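Local coordinates for protein AA9 family lytic polysaccharide monooxygenase B (Heterobasidion irregulare TC 32-1, PDB 5NNS) that uses a copper cofactor to cleave cellulose and related polysaccharides oxidatively, breaking glycosidic linkages with oxidation specifically at C1, at residues A[181-185]-A[186-190]; A[189-192]-A[193-196]. All coordinates share one frame; numbering follows the deposited sequence.

How the interactions relate
Both contacts are local and lie in the long loop that follows strand 165-176, the last strand of the beta sandwich. Interaction 1 (181-190) comes first along the chain and interaction 2 (189-196) starts where it ends, the two sharing V189 and K190; their centres are 13 Å apart. The first is a 3-10 turn at the surface, laid against strand 106-116 through P183 and L188. The second is a cis-proline turn, partly buried, whose leucine and tyrosine reach R152 on strand 147-157. Together they take the loop from a surface turn on strand 106-116 to strand 147-157, where the Y195 side chain is about 10 Å from that of the copper ligand Y167.

Interaction 1. Residues A[181-185]-A[186-190]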
loop_
_atom_site.group_PDB
_atom_site.type_symbol
_atom_site.label_atom_id
_atom_site.label_comp_id
_atom_site.label_asym_id
_atom_site.label_seq_id
_atom_site.Cartn_x
_atom_site.Cartn_y
_atom_site.Cartn_z
ATOM N N ALA A 181 4.880 -19.933 7.005
ATOM C CA ALA A 181 4.981 -18.914 8.047
ATOM C C ALA A 181 3.838 -17.901 7.931
ATOM O O ALA A 181 3.440 -17.524 6.824
ATOM C CB ALA A 181 6.326 -18.213 7.973
ATOM N N THR A 182 3.298 -17.498 9.082
ATOM C CA THR A 182 2.297 -16.431 9.177
ATOM C C THR A 182 2.781 -15.405 10.199
ATOM O O THR A 182 3.406 -15.783 11.183
ATOM C CB THR A 182 0.932 -16.965 9.648
ATOM O OG1 THR A 182 1.105 -17.688 10.871
ATOM C CG2 THR A 182 0.306 -17.890 8.607
ATOM N N PRO A 183 2.475 -14.108 9.988
ATOM C CA PRO A 183 2.913 -13.130 10.987
ATOM C C PRO A 183 2.216 -13.334 12.338
ATOM O O PRO A 183 1.010 -13.600 12.353
ATOM C CB PRO A 183 2.517 -11.772 10.380
ATOM C CG PRO A 183 1.856 -12.049 9.081
ATOM C CD PRO A 183 1.570 -13.512 8.989
ATOM N N PRO A 184 2.963 -13.220 13.461
ATOM C CA PRO A 184 2.318 -13.224 14.784
ATOM C C PRO A 184 1.303 -12.082 14.961
ATOM O O PRO A 184 1.354 -11.083 14.239
ATOM C CB PRO A 184 3.489 -13.050 15.763
ATOM C CG PRO A 184 4.718 -13.421 15.003
ATOM C CD PRO A 184 4.434 -13.116 13.561
ATOM N N ALA A 185 0.401 -12.246 15.926
ATOM C CA ALA A 185 -0.691 -11.300 16.171
ATOM C C ALA A 185 -0.244 -9.846 16.373
ATOM O O ALA A 185 -0.950 -8.939 15.969
ATOM C CB ALA A 185 -1.524 -11.762 17.359
ATOM N N SER A 186 0.924 -9.633 16.976
ATOM C CA SER A 186 1.463 -8.279 17.204
ATOM C C SER A 186 1.791 -7.467 15.943
ATOM O O SER A 186 1.842 -6.243 16.009
ATOM C CB SER A 186 2.717 -8.344 18.083
ATOM O OG SER A 186 3.699 -9.176 17.491
ATOM N N TYR A 187 2.031 -8.138 14.814
ATOM C CA TYR A 187 2.267 -7.455 13.526
ATOM C C TYR A 187 0.985 -7.171 12.757
ATOM O O TYR A 187 1.016 -6.439 11.772
ATOM C CB TYR A 187 3.176 -8.295 12.635
ATOM C CG TYR A 187 4.570 -8.444 13.168
ATOM C CD1 TYR A 187 4.878 -9.438 14.094
ATOM C CD2 TYR A 187 5.589 -7.592 12.747
ATOM C CE1 TYR A 187 6.163 -9.583 14.584
ATOM C CE2 TYR A 187 6.881 -7.724 13.231
ATOM C CZ TYR A 187 7.167 -8.722 14.148
ATOM O OH TYR A 187 8.446 -8.864 14.633
ATOM N N LEU A 188 -0.129 -7.756 13.202
ATOM C CA LEU A 188 -1.392 -7.702 12.475
ATOM C C LEU A 188 -2.243 -6.518 12.933
ATOM O O LEU A 188 -2.407 -6.290 14.131
ATOM C CB LEU A 188 -2.159 -9.016 12.652
ATOM C CG LEU A 188 -1.432 -10.289 12.190
ATOM C CD1 LEU A 188 -2.238 -11.536 12.528
ATOM C CD2 LEU A 188 -1.136 -10.242 10.696
ATOM N N VAL A 189 -2.763 -5.759 11.966
ATOM C CA VAL A 189 -3.643 -4.619 12.238
ATOM C C VAL A 189 -4.835 -4.609 11.281
ATOM O O VAL A 189 -4.885 -5.368 10.314
ATOM C CB VAL A 189 -2.884 -3.266 12.150
ATOM C CG1 VAL A 189 -1.764 -3.222 13.180
ATOM C CG2 VAL A 189 -2.336 -3.017 10.747
ATOM N N LYS A 190 -5.789 -3.736 11.573
ATOM C CA LYS A 190 -6.957 -3.515 10.736
ATOM C C LYS A 190 -6.821 -2.177 10.018
ATOM O O LYS A 190 -6.094 -1.279 10.472
ATOM C CB LYS A 190 -8.219 -3.493 11.597
ATOM C CG LYS A 190 -8.465 -4.750 12.433
ATOM C CD LYS A 190 -9.077 -5.897 11.635
ATOM C CE LYS A 190 -10.048 -6.701 12.498
ATOM N NZ LYS A 190 -10.324 -8.078 11.976
HETATM O O HOH W 1 -2.930 -7.432 16.654
#
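P184 and A185 each hand their carbonyl to an amide three residues on, Y187 N to P184 O and L188 N to A185 O, both at 3.1 Å with an N-H...O angle of 153°. The side chains of Y187 and L188 then meet the two prolines, Y187 beside P184 and L188 across P183. The P184 ring lies alongside that of Y187, pointing the same way, with CD 3.7 Å from Y187 CD1; P184 O lies in plane at the edge of the same aromatic ring. Y187 also meets W223 edge to face, and P184 touches the same tryptophan. L188 turns its CG away from its own carbonyl carbon and beside its N (chi1 -59°), which brings CG to 3.5 Å from P184 O and lets CD2 reach P183 CG at 3.9 Å. P183 and L188 cross at about a right angle, and both also touch F107. A water 2.6 Å from A185 O and 2.8 Å from L188 O lies across the end of the turn, with further acceptors nearby, so it may not serve both carbonyls at once. With two successive i to i+3 bonds, this is a short 3-10 turn led in by a Pro-Pro pair, resting on strand 106-116 of the AA9 beta sandwich at the protein surface.

Interaction 2. Residues A[189-192]-A[193-196]; sequences VKLP and GAYS
A type VIb turn, with a cis peptide bond between L191 and P192, reverses the chain from K190 to G193, and a wider i to i+4 hydrogen bond closes round it. That bond runs from A194 N to K190 O over 2.8 Å and is bent, with an N-H...O angle of 132°. K190 O is 3.5 Å from G193 N, with no hydrogen bond between them, in keeping with this turn type. G193 leaves the turn at a phi of 134°, a conformation that favours glycine. The reversal brings the side chains of V189, L191 and A194 together. A194 CB is 3.6 Å from V189 CG2, the branch lying between V189's backbone N and carbonyl carbon, and 3.8 Å from L191 CD2. L191 CD2 also meets Y195 CE2 at 4.0 Å, the two side chains crossing obliquely.

In the sandwich of this AA9 enzyme, the turn lies against strand 147-157, where both L191 and Y195 touch R152. A194 CB sits over one face of the Y195 ring, 4.2 Å above its plane and offset toward its rim. The Y195 hydroxyl is hydrogen-bonded to E154, and its ring meets that of F166 with the planes about 20° apart. F166 precedes the copper ligand Y167, whose side chain is about 10 Å from that of Y195.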
loop_
_atom_site.group_PDB
_atom_site.type_symbol
_atom_site.label_atom_id
_atom_site.label_comp_id
_atom_site.label_asym_id
_atom_site.label_seq_id
_atom_site.Cartn_x
_atom_site.Cartn_y
_atom_site.Cartn_z
ATOM N N VAL A 189 -2.763 -5.759 11.966
ATOM C CA VAL A 189 -3.643 -4.619 12.238
ATOM C C VAL A 189 -4.835 -4.609 11.281
ATOM O O VAL A 189 -4.885 -5.368 10.314
ATOM C CB VAL A 189 -2.884 -3.266 12.150
ATOM C CG1 VAL A 189 -1.764 -3.222 13.180
ATOM C CG2 VAL A 189 -2.336 -3.017 10.747
ATOM N N LYS A 190 -5.789 -3.736 11.573
ATOM C CA LYS A 190 -6.957 -3.515 10.736
ATOM C C LYS A 190 -6.821 -2.177 10.018
ATOM O O LYS A 190 -6.094 -1.279 10.472
ATOM C CB LYS A 190 -8.219 -3.493 11.597
ATOM C CG LYS A 190 -8.465 -4.750 12.433
ATOM C CD LYS A 190 -9.077 -5.897 11.635
ATOM C CE LYS A 190 -10.048 -6.701 12.498
ATOM N NZ LYS A 190 -10.324 -8.078 11.976
ATOM N N LEU A 191 -7.540 -2.055 8.906
ATOM C CA LEU A 191 -7.580 -0.830 8.110
ATOM C C LEU A 191 -9.024 -0.508 7.714
ATOM O O LEU A 191 -9.567 -1.193 6.846
ATOM C CB LEU A 191 -6.710 -0.990 6.857
ATOM C CG LEU A 191 -5.200 -1.044 7.131
ATOM C CD1 LEU A 191 -4.455 -1.489 5.883
ATOM C CD2 LEU A 191 -4.677 0.303 7.631
ATOM N N PRO A 192 -9.666 0.498 8.329
ATOM C CA PRO A 192 -9.102 1.353 9.388
ATOM C C PRO A 192 -8.901 0.641 10.731
ATOM O O PRO A 192 -9.395 -0.474 10.936
ATOM C CB PRO A 192 -10.169 2.443 9.545
ATOM C CG PRO A 192 -11.449 1.735 9.221
ATOM C CD PRO A 192 -11.096 0.787 8.099
ATOM N N GLY A 193 -8.194 1.315 11.634
ATOM C CA GLY A 193 -7.848 0.784 12.953
ATOM C C GLY A 193 -6.386 1.024 13.277
ATOM O O GLY A 193 -6.051 1.395 14.400
ATOM N N ALA A 194 -5.523 0.812 12.283
ATOM C CA ALA A 194 -4.067 0.946 12.442
ATOM C C ALA A 194 -3.603 2.375 12.679
ATOM O O ALA A 194 -2.624 2.589 13.394
ATOM C CB ALA A 194 -3.355 0.393 11.213
ATOM N N TYR A 195 -4.293 3.333 12.049
ATOM C CA TYR A 195 -3.883 4.735 12.036
ATOM C C TYR A 195 -4.865 5.599 12.810
ATOM O O TYR A 195 -6.044 5.269 12.910
ATOM C CB TYR A 195 -3.818 5.265 10.594
ATOM C CG TYR A 195 -2.919 4.495 9.632
ATOM C CD1 TYR A 195 -1.668 4.010 10.024
ATOM C CD2 TYR A 195 -3.308 4.291 8.303
ATOM C CE1 TYR A 195 -0.856 3.320 9.126
ATOM C CE2 TYR A 195 -2.497 3.607 7.404
ATOM C CZ TYR A 195 -1.274 3.124 7.816
ATOM O OH TYR A 195 -0.472 2.439 6.923
ATOM N N SER A 196 -4.374 6.711 13.346
ATOM C CA SER A 196 -5.237 7.760 13.891
ATOM C C SER A 196 -4.508 9.094 13.931
ATOM O O SER A 196 -3.287 9.153 13.781
ATOM C CB SER A 196 -5.745 7.402 15.292
ATOM O OG SER A 196 -4.756 7.604 16.286
#